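Local coordinates for protein probable zinc protease PqqL (Escherichia coli, PDB 6OFT) that probably acts as a periplasmic zinc metallopeptidase of the M16 family, this chain being the first half of the protein, at residues 6-11 with 21-26; 200-205 with 384-389; 345-350 with 461-466; 337-342 with 453-458. All blocks are in the same frame, centred on the assembly; numbering follows the deposited sequence.

Contact 1: 6-11 with 21-26. With PO4 (phosphate ion), chain D.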
loop_
_atom_site.group_PDB
_atom_site.type_symbol
_atom_site.label_atom_id
_atom_site.label_comp_id
_atom_site.label_asym_id
_atom_site.label_seq_id
_atom_site.Cartn_x
_atom_site.Cartn_y
_atom_site.Cartn_z
ATOM N N ASP A 6 -14.873 -13.643 -4.067
ATOM C CA ASP A 6 -14.550 -15.044 -3.827
ATOM C C ASP A 6 -15.713 -15.729 -3.135
ATOM O O ASP A 6 -16.195 -15.297 -2.085
ATOM C CB ASP A 6 -13.271 -15.133 -2.962
ATOM C CG ASP A 6 -12.700 -16.526 -2.750
ATOM O OD1 ASP A 6 -11.475 -16.649 -2.667
ATOM O OD2 ASP A 6 -13.479 -17.492 -2.679
ATOM N N GLU A 7 -16.167 -16.786 -3.771
ATOM C CA GLU A 7 -17.218 -17.700 -3.403
ATOM C C GLU A 7 -17.165 -18.135 -1.913
ATOM O O GLU A 7 -18.213 -18.242 -1.267
ATOM C CB GLU A 7 -16.977 -18.903 -4.315
ATOM C CG GLU A 7 -18.097 -19.847 -4.399
ATOM C CD GLU A 7 -17.837 -21.074 -3.577
ATOM O OE1 GLU A 7 -16.702 -21.607 -3.559
ATOM O OE2 GLU A 7 -18.812 -21.504 -2.945
ATOM N N LYS A 8 -15.941 -18.384 -1.390
ATOM C CA LYS A 8 -15.662 -18.799 -0.002
ATOM C C LYS A 8 -15.685 -17.635 1.018
ATOM O O LYS A 8 -15.678 -17.882 2.229
ATOM C CB LYS A 8 -14.306 -19.532 0.078
ATOM C CG LYS A 8 -14.239 -20.829 -0.735
ATOM C CD LYS A 8 -13.160 -21.750 -0.190
ATOM C CE LYS A 8 -11.937 -21.852 -1.063
ATOM N NZ LYS A 8 -12.158 -22.752 -2.220
ATOM N N LEU A 9 -15.681 -16.376 0.539
ATOM C CA LEU A 9 -15.698 -15.218 1.428
ATOM C C LEU A 9 -17.088 -14.985 2.028
ATOM O O LEU A 9 -18.093 -14.985 1.308
ATOM C CB LEU A 9 -15.185 -13.948 0.720
ATOM C CG LEU A 9 -15.133 -12.664 1.547
ATOM C CD1 LEU A 9 -14.073 -12.746 2.647
ATOM C CD2 LEU A 9 -14.879 -11.458 0.651
ATOM N N ILE A 10 -17.133 -14.770 3.345
ATOM C CA ILE A 10 -18.386 -14.512 4.051
ATOM C C ILE A 10 -18.365 -13.048 4.481
ATOM O O ILE A 10 -17.461 -12.651 5.203
ATOM C CB ILE A 10 -18.525 -15.494 5.242
ATOM C CG1 ILE A 10 -18.633 -16.949 4.748
ATOM C CG2 ILE A 10 -19.702 -15.129 6.141
ATOM C CD1 ILE A 10 -18.114 -17.959 5.713
ATOM N N THR A 11 -19.312 -12.239 3.980
ATOM C CA THR A 11 -19.402 -10.813 4.320
ATOM C C THR A 11 -20.780 -10.492 4.854
ATOM O O THR A 11 -21.756 -11.149 4.501
ATOM C CB THR A 11 -19.065 -9.882 3.129
ATOM O OG1 THR A 11 -19.934 -10.163 2.032
ATOM C CG2 THR A 11 -17.628 -9.974 2.699
ATOM N N MET A 21 -15.827 -9.830 7.682
ATOM C CA MET A 21 -15.331 -10.572 6.527
ATOM C C MET A 21 -14.648 -11.791 7.074
ATOM O O MET A 21 -13.754 -11.672 7.918
ATOM C CB MET A 21 -14.343 -9.750 5.685
ATOM C CG MET A 21 -14.872 -8.413 5.244
ATOM S SD MET A 21 -13.718 -7.645 4.113
ATOM C CE MET A 21 -14.713 -7.624 2.645
ATOM N N ILE A 22 -15.118 -12.961 6.660
ATOM C CA ILE A 22 -14.582 -14.253 7.098
ATOM C C ILE A 22 -14.097 -15.045 5.894
ATOM O O ILE A 22 -14.829 -15.215 4.915
ATOM C CB ILE A 22 -15.601 -15.063 7.945
ATOM C CG1 ILE A 22 -16.069 -14.260 9.194
ATOM C CG2 ILE A 22 -15.020 -16.454 8.336
ATOM C CD1 ILE A 22 -17.407 -14.693 9.697
ATOM N N TYR A 23 -12.858 -15.551 5.983
ATOM C CA TYR A 23 -12.275 -16.331 4.907
ATOM C C TYR A 23 -11.577 -17.553 5.474
ATOM O O TYR A 23 -10.670 -17.389 6.293
ATOM C CB TYR A 23 -11.321 -15.486 4.041
ATOM C CG TYR A 23 -11.008 -16.152 2.716
ATOM C CD1 TYR A 23 -11.859 -16.010 1.623
ATOM C CD2 TYR A 23 -9.891 -16.966 2.570
ATOM C CE1 TYR A 23 -11.610 -16.669 0.421
ATOM C CE2 TYR A 23 -9.625 -17.624 1.367
ATOM C CZ TYR A 23 -10.485 -17.467 0.292
ATOM O OH TYR A 23 -10.226 -18.108 -0.897
ATOM N N PRO A 24 -11.972 -18.783 5.049
ATOM C CA PRO A 24 -11.296 -19.985 5.576
ATOM C C PRO A 24 -9.926 -20.188 4.955
ATOM O O PRO A 24 -9.751 -19.927 3.769
ATOM C CB PRO A 24 -12.251 -21.123 5.200
ATOM C CG PRO A 24 -12.988 -20.612 3.999
ATOM C CD PRO A 24 -13.037 -19.133 4.073
ATOM N N HIS A 25 -8.955 -20.645 5.756
ATOM C CA HIS A 25 -7.599 -20.940 5.296
ATOM C C HIS A 25 -6.937 -21.906 6.266
ATOM O O HIS A 25 -7.094 -21.749 7.465
ATOM C CB HIS A 25 -6.756 -19.666 5.095
ATOM C CG HIS A 25 -5.572 -19.894 4.195
ATOM N ND1 HIS A 25 -5.734 -20.306 2.892
ATOM C CD2 HIS A 25 -4.246 -19.788 4.453
ATOM C CE1 HIS A 25 -4.520 -20.416 2.386
ATOM N NE2 HIS A 25 -3.591 -20.130 3.289
ATOM N N ALA A 26 -6.229 -22.913 5.770
ATOM C CA ALA A 26 -5.612 -23.907 6.663
ATOM C C ALA A 26 -4.113 -24.083 6.388
ATOM O O ALA A 26 -3.598 -25.198 6.385
ATOM C CB ALA A 26 -6.354 -25.242 6.552
HETATM P P PO4 D . -8.465 -21.844 0.897
HETATM O O1 PO4 D . -7.553 -20.607 1.006
HETATM O O2 PO4 D . -8.591 -22.244 -0.648
HETATM O O3 PO4 D . -7.876 -23.086 1.719
HETATM O O4 PO4 D . -9.905 -21.443 1.465
#
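The ring of Tyr23 reaches from strand 19-24 to the turn at Asp6-Leu9 and meets the carboxylate of Asp6 at its edge. With CG anti to the backbone N (chi1 -164°), the ring stands beside Leu9 CA. The phenol OH of Tyr23 donates to Asp6 OD1 at 2.6 Å, and it reaches that oxygen from above the carboxylate plane. The ring and carboxylate planes lie 76° apart. Arg376 is a second hydrogen-bond partner of the Tyr23 hydroxyl. The other carboxylate oxygen, Asp6 OD2, takes the N-H of Lys8 at 2.9 Å, which makes an Asx turn within a type I beta turn. Asp6 thus fixes its own turn and the tyrosine together.

Further along, the two strands pair. Ile10 and Ile22 are an antiparallel hydrogen-bonded pair, with Ile10 N to Ile22 O and Ile22 N to Ile10 O both at 2.8 Å. Their CB atoms sit 4.0 Å apart on the face that helix 209-220 covers. Thr11 and Met21 form the next, non-hydrogen-bonded pair on the other face, where Thr11 CG2 meets Met21 CE at 3.7 Å. Beyond the strand, His25 ND1 donates to O1 of a phosphate ion, probably from the crystallisation liquor, at 2.6 Å. Gln373 and Arg376 also bind this ion. The pairing is that of a beta hairpin, formed by strands 10-13 and 19-24 at one margin of the six-stranded mixed sheet.

Contact 2: 200-205 with 384-389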
loop_
_atom_site.group_PDB
_atom_site.type_symbol
_atom_site.label_atom_id
_atom_site.label_comp_id
_atom_site.label_asym_id
_atom_site.label_seq_id
_atom_site.Cartn_x
_atom_site.Cartn_y
_atom_site.Cartn_z
ATOM N N THR A 200 -14.750 -2.811 10.484
ATOM C CA THR A 200 -14.809 -4.109 9.834
ATOM C C THR A 200 -13.931 -5.049 10.646
ATOM O O THR A 200 -12.759 -4.741 10.880
ATOM C CB THR A 200 -14.368 -4.040 8.366
ATOM O OG1 THR A 200 -15.213 -3.115 7.671
ATOM C CG2 THR A 200 -14.422 -5.400 7.687
ATOM N N PHE A 201 -14.516 -6.161 11.120
ATOM C CA PHE A 201 -13.784 -7.197 11.840
ATOM C C PHE A 201 -13.458 -8.301 10.809
ATOM O O PHE A 201 -14.369 -8.819 10.158
ATOM C CB PHE A 201 -14.601 -7.752 13.043
ATOM C CG PHE A 201 -13.721 -8.594 13.937
ATOM C CD1 PHE A 201 -12.788 -8.001 14.776
ATOM C CD2 PHE A 201 -13.794 -9.982 13.905
ATOM C CE1 PHE A 201 -11.924 -8.780 15.552
ATOM C CE2 PHE A 201 -12.945 -10.756 14.699
ATOM C CZ PHE A 201 -12.012 -10.145 15.512
ATOM N N ILE A 202 -12.160 -8.617 10.630
ATOM C CA ILE A 202 -11.665 -9.585 9.637
ATOM C C ILE A 202 -11.152 -10.884 10.289
ATOM O O ILE A 202 -10.270 -10.838 11.136
ATOM C CB ILE A 202 -10.602 -8.898 8.723
ATOM C CG1 ILE A 202 -11.187 -7.634 8.031
ATOM C CG2 ILE A 202 -9.998 -9.875 7.697
ATOM C CD1 ILE A 202 -10.150 -6.692 7.432
ATOM N N VAL A 203 -11.710 -12.034 9.878
ATOM C CA VAL A 203 -11.333 -13.368 10.383
ATOM C C VAL A 203 -10.774 -14.176 9.200
ATOM O O VAL A 203 -11.510 -14.450 8.266
ATOM C CB VAL A 203 -12.549 -14.086 11.067
ATOM C CG1 VAL A 203 -12.191 -15.497 11.534
ATOM C CG2 VAL A 203 -13.109 -13.268 12.230
ATOM N N VAL A 204 -9.472 -14.527 9.219
ATOM C CA VAL A 204 -8.847 -15.307 8.133
ATOM C C VAL A 204 -8.094 -16.463 8.781
ATOM O O VAL A 204 -7.160 -16.245 9.559
ATOM C CB VAL A 204 -7.919 -14.478 7.179
ATOM C CG1 VAL A 204 -7.456 -15.327 5.982
ATOM C CG2 VAL A 204 -8.602 -13.204 6.681
ATOM N N GLY A 205 -8.490 -17.683 8.457
ATOM C CA GLY A 205 -7.814 -18.814 9.058
ATOM C C GLY A 205 -8.672 -20.033 9.210
ATOM O O GLY A 205 -9.769 -20.114 8.649
ATOM N N ARG A 384 -4.470 -8.655 1.677
ATOM C CA ARG A 384 -5.232 -8.448 0.437
ATOM C C ARG A 384 -6.717 -8.227 0.750
ATOM O O ARG A 384 -7.344 -7.354 0.154
ATOM C CB ARG A 384 -5.017 -9.619 -0.557
ATOM C CG ARG A 384 -5.773 -9.438 -1.877
ATOM C CD ARG A 384 -5.244 -10.290 -3.040
ATOM N NE ARG A 384 -5.850 -11.620 -3.110
ATOM C CZ ARG A 384 -6.983 -11.904 -3.752
ATOM N NH1 ARG A 384 -7.675 -10.944 -4.356
ATOM N NH2 ARG A 384 -7.443 -13.149 -3.777
ATOM N N LEU A 385 -7.279 -9.014 1.685
ATOM C CA LEU A 385 -8.685 -8.877 2.093
ATOM C C LEU A 385 -8.910 -7.534 2.822
ATOM O O LEU A 385 -9.911 -6.849 2.570
ATOM C CB LEU A 385 -9.119 -10.078 2.969
ATOM C CG LEU A 385 -10.599 -10.134 3.342
ATOM C CD1 LEU A 385 -11.492 -10.172 2.096
ATOM C CD2 LEU A 385 -10.893 -11.326 4.268
ATOM N N ALA A 386 -7.952 -7.129 3.675
ATOM C CA ALA A 386 -8.017 -5.828 4.373
ATOM C C ALA A 386 -8.014 -4.676 3.348
ATOM O O ALA A 386 -8.757 -3.707 3.498
ATOM C CB ALA A 386 -6.844 -5.684 5.340
ATOM N N SER A 387 -7.199 -4.811 2.291
ATOM C CA SER A 387 -7.094 -3.840 1.204
ATOM C C SER A 387 -8.414 -3.741 0.425
ATOM O O SER A 387 -8.849 -2.640 0.096
ATOM C CB SER A 387 -5.961 -4.242 0.260
ATOM O OG SER A 387 -5.632 -3.152 -0.580
ATOM N N SER A 388 -9.063 -4.892 0.133
ATOM C CA SER A 388 -10.356 -4.913 -0.573
ATOM C C SER A 388 -11.408 -4.209 0.263
ATOM O O SER A 388 -12.213 -3.432 -0.259
ATOM C CB SER A 388 -10.790 -6.352 -0.859
ATOM O OG SER A 388 -9.771 -6.999 -1.594
ATOM N N SER A 389 -11.369 -4.448 1.569
ATOM C CA SER A 389 -12.270 -3.832 2.542
ATOM C C SER A 389 -12.084 -2.310 2.602
ATOM O O SER A 389 -13.074 -1.558 2.595
ATOM C CB SER A 389 -12.050 -4.441 3.921
ATOM O OG SER A 389 -12.936 -3.861 4.862
HETATM O O HOH W 1 -15.619 -3.849 4.939
#
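Leu385 of helix 378-391 and Ile202 of strand 199-205 carry the apolar contact. Leu385 CD2 touches two strand residues on the same face: Ile202 CG2 at 3.8 Å and Val204 CG2, equally close. The leucine slides past both side chains in the opposite direction. Ile202 has a second branch in play. Its CG1 lies anti to the carbonyl carbon (chi1 -57°), and the CD1 beyond it rests on the helix backbone, 3.8 Å from Ala386 CA. The small Ala386 side chain lets the isoleucine come this close.

The polar part lies at the Thr200 end. Thr200 CG2 approaches Ser389 OG at 3.5 Å, a van der Waals contact. A water joins the two hydroxyls. It donates to Ser389 OG at 2.7 Å and is hydrogen-bonded to Thr200 OG1 at 2.9 Å. Each hydroxyl has a further partner: His39 for Thr200 and Gln37 for Ser389. Gln37 also bonds the backbone O of Ala386, so strand 31-38 helps tie the helix down.

The segment axes run nearly antiparallel, at 154°, and come within 9.9 Å. The helix covers one face of the sheet, while Val203 on the other face packs against helix 209-220. All six touching residues are buried. The chemistry implies a helix seated on the sheet by branched aliphatic side chains, with the buried hydroxyls of Thr200 and Ser389 satisfied by a shared water, His39 and Gln37.

Contact 3: 345-350 with 461-466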
loop_
_atom_site.group_PDB
_atom_site.type_symbol
_atom_site.label_atom_id
_atom_site.label_comp_id
_atom_site.label_asym_id
_atom_site.label_seq_id
_atom_site.Cartn_x
_atom_site.Cartn_y
_atom_site.Cartn_z
ATOM N N ILE A 345 10.226 2.902 -27.233
ATOM C CA ILE A 345 8.802 2.581 -27.019
ATOM C C ILE A 345 7.938 3.693 -27.643
ATOM O O ILE A 345 6.885 3.396 -28.220
ATOM C CB ILE A 345 8.470 2.346 -25.524
ATOM C CG1 ILE A 345 9.379 1.257 -24.909
ATOM C CG2 ILE A 345 6.985 1.981 -25.341
ATOM C CD1 ILE A 345 9.468 1.275 -23.344
ATOM N N ASP A 346 8.385 4.973 -27.540
ATOM C CA ASP A 346 7.661 6.101 -28.153
ATOM C C ASP A 346 7.511 5.888 -29.666
ATOM O O ASP A 346 6.445 6.135 -30.227
ATOM C CB ASP A 346 8.403 7.434 -27.938
ATOM C CG ASP A 346 8.321 8.068 -26.568
ATOM O OD1 ASP A 346 7.439 7.673 -25.776
ATOM O OD2 ASP A 346 9.135 8.973 -26.289
ATOM N N GLN A 347 8.593 5.433 -30.310
ATOM C CA GLN A 347 8.671 5.244 -31.749
ATOM C C GLN A 347 8.062 3.934 -32.275
ATOM O O GLN A 347 7.464 3.966 -33.350
ATOM C CB GLN A 347 10.126 5.393 -32.214
ATOM C CG GLN A 347 10.635 6.848 -32.203
ATOM C CD GLN A 347 12.138 6.997 -32.383
ATOM O OE1 GLN A 347 12.810 6.183 -33.024
ATOM N NE2 GLN A 347 12.703 8.065 -31.833
ATOM N N HIS A 348 8.197 2.793 -31.550
ATOM C CA HIS A 348 7.723 1.499 -32.068
ATOM C C HIS A 348 6.805 0.683 -31.145
ATOM O O HIS A 348 6.302 -0.353 -31.579
ATOM C CB HIS A 348 8.923 0.632 -32.492
ATOM C CG HIS A 348 9.842 1.331 -33.441
ATOM N ND1 HIS A 348 9.549 1.424 -34.785
ATOM C CD2 HIS A 348 10.985 2.011 -33.192
ATOM C CE1 HIS A 348 10.530 2.134 -35.315
ATOM N NE2 HIS A 348 11.408 2.520 -34.390
ATOM N N GLY A 349 6.595 1.142 -29.911
ATOM C CA GLY A 349 5.751 0.456 -28.940
ATOM C C GLY A 349 6.227 -0.945 -28.621
ATOM O O GLY A 349 7.433 -1.206 -28.573
ATOM N N PHE A 350 5.280 -1.863 -28.432
ATOM C CA PHE A 350 5.607 -3.255 -28.130
ATOM C C PHE A 350 5.130 -4.152 -29.238
ATOM O O PHE A 350 4.147 -3.830 -29.895
ATOM C CB PHE A 350 5.035 -3.671 -26.758
ATOM C CG PHE A 350 5.560 -2.819 -25.623
ATOM C CD1 PHE A 350 6.834 -3.031 -25.103
ATOM C CD2 PHE A 350 4.800 -1.783 -25.100
ATOM C CE1 PHE A 350 7.334 -2.225 -24.078
ATOM C CE2 PHE A 350 5.297 -0.982 -24.068
ATOM C CZ PHE A 350 6.551 -1.222 -23.551
ATOM N N LYS A 461 16.264 10.894 -33.081
ATOM C CA LYS A 461 17.009 9.752 -33.619
ATOM C C LYS A 461 16.012 8.792 -34.266
ATOM O O LYS A 461 14.887 8.654 -33.779
ATOM C CB LYS A 461 17.734 8.986 -32.496
ATOM C CG LYS A 461 19.161 9.426 -32.228
ATOM C CD LYS A 461 19.847 8.441 -31.295
ATOM C CE LYS A 461 21.107 8.999 -30.681
ATOM N NZ LYS A 461 21.902 7.943 -29.996
ATOM N N LYS A 462 16.426 8.119 -35.350
ATOM C CA LYS A 462 15.616 7.101 -36.009
ATOM C C LYS A 462 16.071 5.783 -35.376
ATOM O O LYS A 462 16.952 5.103 -35.912
ATOM C CB LYS A 462 15.827 7.114 -37.536
ATOM C CG LYS A 462 15.147 8.280 -38.246
ATOM C CD LYS A 462 15.598 8.382 -39.698
ATOM C CE LYS A 462 15.150 9.669 -40.350
ATOM N NZ LYS A 462 15.534 9.726 -41.786
ATOM N N LEU A 463 15.534 5.482 -34.173
ATOM C CA LEU A 463 15.879 4.288 -33.397
ATOM C C LEU A 463 15.213 3.047 -33.967
ATOM O O LEU A 463 14.103 3.136 -34.507
ATOM C CB LEU A 463 15.529 4.457 -31.903
ATOM C CG LEU A 463 16.312 5.525 -31.124
ATOM C CD1 LEU A 463 15.479 6.086 -29.994
ATOM C CD2 LEU A 463 17.615 4.973 -30.577
ATOM N N ALA A 464 15.903 1.894 -33.860
ATOM C CA ALA A 464 15.444 0.604 -34.380
ATOM C C ALA A 464 14.460 -0.096 -33.450
ATOM O O ALA A 464 14.578 0.003 -32.219
ATOM C CB ALA A 464 16.634 -0.301 -34.664
ATOM N N ALA A 465 13.486 -0.813 -34.055
ATOM C CA ALA A 465 12.459 -1.567 -33.346
ATOM C C ALA A 465 13.093 -2.723 -32.609
ATOM O O ALA A 465 13.995 -3.377 -33.135
ATOM C CB ALA A 465 11.416 -2.087 -34.323
ATOM N N TYR A 466 12.657 -2.946 -31.373
ATOM C CA TYR A 466 13.174 -4.045 -30.578
ATOM C C TYR A 466 12.557 -5.361 -31.056
ATOM O O TYR A 466 11.356 -5.425 -31.329
ATOM C CB TYR A 466 12.903 -3.817 -29.083
ATOM C CG TYR A 466 13.327 -4.982 -28.218
ATOM C CD1 TYR A 466 14.651 -5.133 -27.817
ATOM C CD2 TYR A 466 12.414 -5.960 -27.838
ATOM C CE1 TYR A 466 15.052 -6.221 -27.048
ATOM C CE2 TYR A 466 12.801 -7.050 -27.066
ATOM C CZ TYR A 466 14.119 -7.171 -26.663
ATOM O OH TYR A 466 14.483 -8.245 -25.894
#
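Gln347 reaches across to the extended chain that follows helix 448-459. This is the C-terminal end of helix 331-348, closed by Gly349 with positive phi, in the M16 inactive-domain part of the chain. From CB the side chain leads to CG, anti to the carbonyl carbon (chi1 -73°), and then runs extended. CD lies 3.5 Å from Lys461 O. At the tip the amide uses both of its ends. Gln347 OE1 accepts the N-H of Leu463 at 3.0 Å, with the donor in the carbonyl plane. OE1 also lies 3.4 Å from CB of Leu463, whose side chain crosses the glutamine at about a right angle. Gln347 NE2 gives a weak hydrogen bond to Lys461 O, also at 3.0 Å. The amide therefore grips the backbone of the extended segment at two points. An alanine here would probably leave Leu463 N and Lys461 O without their side-chain partner and let this part of the chain move more freely.

His348, the next residue, holds the same chain further on. CB of Ala465 sits over one face of its ring, 4.1 Å from the centroid and 20° off the normal, a CH-pi contact. Leu463 also packs on Ala343 and Thr344 of the helix. The contact is at the surface, and mostly polar. His348 NE2 donates to Leu463 O at 2.8 Å, with the acceptor 20° out of the imidazole plane.

Contact 4: 337-342 with 453-458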
loop_
_atom_site.group_PDB
_atom_site.type_symbol
_atom_site.label_atom_id
_atom_site.label_comp_id
_atom_site.label_asym_id
_atom_site.label_seq_id
_atom_site.Cartn_x
_atom_site.Cartn_y
_atom_site.Cartn_z
ATOM N N ALA A 337 20.636 5.007 -20.956
ATOM C CA ALA A 337 19.847 3.763 -20.995
ATOM C C ALA A 337 18.346 4.012 -20.827
ATOM O O ALA A 337 17.551 3.453 -21.589
ATOM C CB ALA A 337 20.333 2.792 -19.930
ATOM N N LEU A 338 17.964 4.856 -19.842
ATOM C CA LEU A 338 16.575 5.184 -19.567
ATOM C C LEU A 338 15.929 5.928 -20.728
ATOM O O LEU A 338 14.857 5.523 -21.179
ATOM C CB LEU A 338 16.427 5.973 -18.236
ATOM C CG LEU A 338 14.992 6.296 -17.741
ATOM C CD1 LEU A 338 14.117 5.046 -17.641
ATOM C CD2 LEU A 338 15.029 7.032 -16.400
ATOM N N MET A 339 16.575 7.013 -21.199
ATOM C CA MET A 339 16.099 7.846 -22.303
ATOM C C MET A 339 15.943 7.043 -23.595
ATOM O O MET A 339 14.970 7.242 -24.327
ATOM C CB MET A 339 17.091 9.000 -22.536
ATOM C CG MET A 339 16.433 10.287 -22.985
ATOM S SD MET A 339 15.398 11.024 -21.691
ATOM C CE MET A 339 16.684 11.623 -20.541
ATOM N N ALA A 340 16.931 6.175 -23.891
ATOM C CA ALA A 340 16.969 5.319 -25.079
ATOM C C ALA A 340 15.802 4.345 -25.074
ATOM O O ALA A 340 15.154 4.207 -26.105
ATOM C CB ALA A 340 18.280 4.551 -25.127
ATOM N N GLU A 341 15.491 3.719 -23.904
ATOM C CA GLU A 341 14.377 2.770 -23.802
ATOM C C GLU A 341 13.014 3.457 -23.909
ATOM O O GLU A 341 12.117 2.912 -24.540
ATOM C CB GLU A 341 14.460 1.897 -22.540
ATOM C CG GLU A 341 13.716 0.577 -22.727
ATOM C CD GLU A 341 13.314 -0.208 -21.491
ATOM O OE1 GLU A 341 14.148 -0.339 -20.567
ATOM O OE2 GLU A 341 12.168 -0.716 -21.457
ATOM N N LEU A 342 12.861 4.635 -23.303
ATOM C CA LEU A 342 11.602 5.386 -23.346
ATOM C C LEU A 342 11.307 5.888 -24.769
ATOM O O LEU A 342 10.169 5.801 -25.216
ATOM C CB LEU A 342 11.591 6.553 -22.332
ATOM C CG LEU A 342 11.613 6.215 -20.832
ATOM C CD1 LEU A 342 11.883 7.465 -20.019
ATOM C CD2 LEU A 342 10.303 5.565 -20.362
ATOM N N ALA A 453 18.065 17.859 -23.000
ATOM C CA ALA A 453 18.818 17.863 -24.265
ATOM C C ALA A 453 19.047 16.411 -24.703
ATOM O O ALA A 453 19.056 16.119 -25.901
ATOM C CB ALA A 453 20.152 18.581 -24.100
ATOM N N LEU A 454 19.211 15.501 -23.726
ATOM C CA LEU A 454 19.380 14.079 -23.984
ATOM C C LEU A 454 18.064 13.486 -24.496
ATOM O O LEU A 454 18.079 12.672 -25.415
ATOM C CB LEU A 454 19.887 13.359 -22.725
ATOM C CG LEU A 454 20.434 11.934 -22.924
ATOM C CD1 LEU A 454 21.683 11.919 -23.863
ATOM C CD2 LEU A 454 20.735 11.275 -21.579
ATOM N N GLU A 455 16.954 13.959 -23.993
ATOM C CA GLU A 455 15.622 13.502 -24.447
ATOM C C GLU A 455 15.414 13.970 -25.891
ATOM O O GLU A 455 15.007 13.173 -26.696
ATOM C CB GLU A 455 14.544 14.043 -23.511
ATOM C CG GLU A 455 13.150 13.544 -23.797
ATOM C CD GLU A 455 12.104 14.168 -22.900
ATOM O OE1 GLU A 455 11.619 15.218 -23.227
ATOM O OE2 GLU A 455 11.831 13.631 -21.873
ATOM N N LYS A 456 15.719 15.203 -26.197
ATOM C CA LYS A 456 15.551 15.747 -27.553
ATOM C C LYS A 456 16.439 14.983 -28.552
ATOM O O LYS A 456 16.000 14.685 -29.665
ATOM C CB LYS A 456 15.878 17.255 -27.563
ATOM C CG LYS A 456 15.589 17.941 -28.900
ATOM C CD LYS A 456 16.328 19.263 -29.024
ATOM C CE LYS A 456 15.915 19.993 -30.278
ATOM N NZ LYS A 456 16.822 21.132 -30.581
ATOM N N GLU A 457 17.689 14.689 -28.155
ATOM C CA GLU A 457 18.665 13.924 -28.938
ATOM C C GLU A 457 18.041 12.572 -29.336
ATOM O O GLU A 457 18.022 12.244 -30.520
ATOM C CB GLU A 457 19.934 13.699 -28.093
ATOM C CG GLU A 457 21.065 12.959 -28.783
ATOM C CD GLU A 457 22.269 12.727 -27.887
ATOM O OE1 GLU A 457 22.896 13.725 -27.460
ATOM O OE2 GLU A 457 22.588 11.547 -27.611
ATOM N N TYR A 458 17.500 11.826 -28.348
ATOM C CA TYR A 458 16.859 10.527 -28.569
ATOM C C TYR A 458 15.543 10.625 -29.353
ATOM O O TYR A 458 15.298 9.775 -30.211
ATOM C CB TYR A 458 16.683 9.753 -27.258
ATOM C CG TYR A 458 17.952 9.041 -26.839
ATOM C CD1 TYR A 458 18.358 7.868 -27.471
ATOM C CD2 TYR A 458 18.757 9.548 -25.823
ATOM C CE1 TYR A 458 19.530 7.214 -27.099
ATOM C CE2 TYR A 458 19.936 8.905 -25.445
ATOM C CZ TYR A 458 20.318 7.734 -26.085
ATOM O OH TYR A 458 21.475 7.083 -25.719
#
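Helix segments 337-342 and 453-458 run in broadly the same direction, their axes 9.4 Å apart at closest and crossing at -39°. Met339 fills much of the interface. Its chain is bent at chi2 (67°, which places SD) and at chi3, and it crosses the Glu455 side chain at about a right angle. CG of Met339 lies 3.6 Å from Glu455 CA, and its SD is equally close to Glu455 CB. The terminal methyl of Met339 goes on to Leu454 CD2 at 4.2 Å. Trp432 of strand 430-436 packs on Met339 and Glu455. Leu338 packs helix 331-348 on strand 317-326 of the five-stranded mixed sheet; helix 448-459 lies against that helix.

Tyr458 packs on Met339 and Ala340 with one face of its ring, where Ala340 CA lies 3.7 Å above the plane, offset toward the rim. Ala340 CB meets Tyr458 CE1 at 3.5 Å, and Met339 CB meets Tyr458 CD2 at 3.7 Å. The phenol OH of Tyr458 is hydrogen-bonded to Asn336. An alanine in place of Tyr458 would probably open a gap beside Ala340 and Met339 and leave Asn336 without this partner. The contact thus rests on thioether and aromatic packing, with polar groups engaged at its margin.

How the contacts relate
Contacts 1 and 2 share the six-stranded sheet. Strands 19-24 and 199-205 are neighbours in it, and backbone bonds between Met21, Tyr23 and Val203 probably join them. Contact 2 is buried; contact 1 is partly buried, at the sheet's margin. Their centres lie about 9 Å apart, and Leu385 of contact 2 also packs on Leu9 of contact 1. Contacts 3 and 4 lie far off, with contact 4 across the chain's centre from both. Contacts 3 and 4 share helix 331-348, with centres about 12 Å apart. Contact 4 is apolar and partly buried, whereas contact 3 is a surface contact made largely by side-chain amide and imidazole bonds to backbone.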